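PDB 4IN3: chitin biosynthesis protein CHS5 from Saccharomyces cerevisiae, which serves as a component of the exomer cargo-adaptor complex, which mediates export of specific cargo proteins, including chitin synthase CHS3, from the trans-Golgi network. Local coordinates for residues D10-T14 with L24-Q28. Residue numbers count along the deposited sequence, not the author numbering.
Sequences DVLLT and LLTTQ
In the antiparallel sheet of the N-terminal part of CHS5, extended segments 10-14 (strand 9-18) and 24-26 (strand 22-26) of a beta hairpin meet at 125° between their N-to-C directions, axes 4.8 Å apart at closest approach: a strongly twisted antiparallel pairing. The register is set by Thr14 and Thr26 (CA-CA 5.2 Å), a hydrogen-bonded pair closed by Thr14 N to Thr26 O at 3.0 Å and Thr26 N to Thr14 O at 3.1 Å. CA-H...O contacts add to this ladder, Leu25 CA to Thr14 O at 3.3 Å and Leu13 CA to Thr26 O at 3.6 Å. Where the chain turns at Gln28 (phi/psi -83/-15), one water donates to Leu12 O (2.8 Å) and Gln28 OE1 (3.0 Å) and accepts from Gln28 N (2.9 Å). Apolar packing joins Leu13 CD2 (chi1 m) to Leu25 CB (rotamer mt), and sets Thr27 CG2 against Val11 CG1 and Leu13 CG, all at 3.7 Å. Thr27 (chi1 p) hydrogen-bonds through OG1 to Asp29 OD1 and His31 N. Thr14 and Thr26 share the sheet face meeting BCH1; Thr26 OG1 is hydrogen-bonded to Asn378 OD1 of the BCH1 chain. The contact thus combines a backbone-fixed hairpin with apolar Leu13-Leu25 packing and a polar threonine face turned to the exomer partner.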
loop_
_atom_site.group_PDB
_atom_site.type_symbol
_atom_site.label_atom_id
_atom_site.label_comp_id
_atom_site.label_asym_id
_atom_site.label_seq_id
_atom_site.Cartn_x
_atom_site.Cartn_y
_atom_site.Cartn_z
ATOM N N ASP A 10 -36.586 -3.553 10.534
ATOM C CA ASP A 10 -36.884 -2.503 9.562
ATOM C C ASP A 10 -35.879 -1.358 9.644
ATOM O O ASP A 10 -35.705 -0.743 10.696
ATOM C CB ASP A 10 -38.302 -1.963 9.760
ATOM C CG ASP A 10 -39.369 -3.006 9.491
ATOM O OD1 ASP A 10 -39.681 -3.245 8.304
ATOM O OD2 ASP A 10 -39.905 -3.581 10.463
ATOM N N VAL A 11 -35.215 -1.076 8.527
ATOM C CA VAL A 11 -34.239 0.009 8.484
ATOM C C VAL A 11 -34.554 1.007 7.376
ATOM O O VAL A 11 -35.110 0.645 6.341
ATOM C CB VAL A 11 -32.809 -0.514 8.253
ATOM C CG1 VAL A 11 -31.836 0.650 8.091
ATOM C CG2 VAL A 11 -32.371 -1.417 9.394
ATOM N N LEU A 12 -34.202 2.268 7.602
ATOM C CA LEU A 12 -34.238 3.269 6.542
ATOM C C LEU A 12 -32.802 3.618 6.160
ATOM O O LEU A 12 -31.945 3.804 7.028
ATOM C CB LEU A 12 -34.988 4.527 6.984
ATOM C CG LEU A 12 -36.415 4.687 6.452
ATOM C CD1 LEU A 12 -37.370 3.699 7.108
ATOM C CD2 LEU A 12 -36.894 6.120 6.637
ATOM N N LEU A 13 -32.529 3.681 4.863
ATOM C CA LEU A 13 -31.193 4.040 4.403
ATOM C C LEU A 13 -31.263 5.116 3.324
ATOM O O LEU A 13 -32.252 5.219 2.590
ATOM C CB LEU A 13 -30.434 2.809 3.893
ATOM C CG LEU A 13 -30.163 1.694 4.909
ATOM C CD1 LEU A 13 -31.241 0.620 4.846
ATOM C CD2 LEU A 13 -28.776 1.088 4.703
ATOM N N THR A 14 -30.213 5.925 3.245
ATOM C CA THR A 14 -30.140 6.985 2.250
ATOM C C THR A 14 -29.132 6.614 1.168
ATOM O O THR A 14 -27.996 6.237 1.467
ATOM C CB THR A 14 -29.738 8.329 2.887
ATOM O OG1 THR A 14 -30.611 8.622 3.986
ATOM C CG2 THR A 14 -29.824 9.449 1.858
ATOM N N LEU A 24 -23.409 3.410 -2.002
ATOM C CA LEU A 24 -23.024 3.493 -0.605
ATOM C C LEU A 24 -24.248 4.023 0.138
ATOM O O LEU A 24 -24.822 5.056 -0.231
ATOM C CB LEU A 24 -21.826 4.421 -0.420
ATOM C CG LEU A 24 -20.516 4.028 -1.110
ATOM C CD1 LEU A 24 -19.415 5.028 -0.762
ATOM C CD2 LEU A 24 -20.084 2.614 -0.743
ATOM N N LEU A 25 -24.677 3.299 1.164
ATOM C CA LEU A 25 -25.898 3.666 1.864
ATOM C C LEU A 25 -25.559 4.103 3.284
ATOM O O LEU A 25 -24.654 3.552 3.911
ATOM C CB LEU A 25 -26.874 2.488 1.878
ATOM C CG LEU A 25 -27.092 1.764 0.545
ATOM C CD1 LEU A 25 -27.909 0.494 0.748
ATOM C CD2 LEU A 25 -27.766 2.668 -0.480
ATOM N N THR A 26 -26.274 5.103 3.788
ATOM C CA THR A 26 -26.020 5.606 5.134
ATOM C C THR A 26 -27.264 5.537 6.011
ATOM O O THR A 26 -28.363 5.891 5.578
ATOM C CB THR A 26 -25.497 7.056 5.122
ATOM O OG1 THR A 26 -26.506 7.932 4.607
ATOM C CG2 THR A 26 -24.237 7.173 4.271
ATOM N N THR A 27 -27.082 5.073 7.242
ATOM C CA THR A 27 -28.157 5.075 8.226
ATOM C C THR A 27 -28.007 6.273 9.162
ATOM O O THR A 27 -27.037 7.026 9.064
ATOM C CB THR A 27 -28.174 3.773 9.039
ATOM O OG1 THR A 27 -26.846 3.478 9.489
ATOM C CG2 THR A 27 -28.677 2.624 8.185
ATOM N N GLN A 28 -28.965 6.447 10.068
ATOM C CA GLN A 28 -28.920 7.561 11.009
ATOM C C GLN A 28 -28.040 7.244 12.215
ATOM O O GLN A 28 -27.652 8.141 12.963
ATOM C CB GLN A 28 -30.330 7.971 11.442
ATOM C CG GLN A 28 -31.034 8.886 10.444
ATOM C CD GLN A 28 -32.420 8.399 10.078
ATOM O OE1 GLN A 28 -32.804 7.276 10.407
ATOM N NE2 GLN A 28 -33.182 9.244 9.391
HETATM O O HOH W 1 -31.322 4.790 9.565
#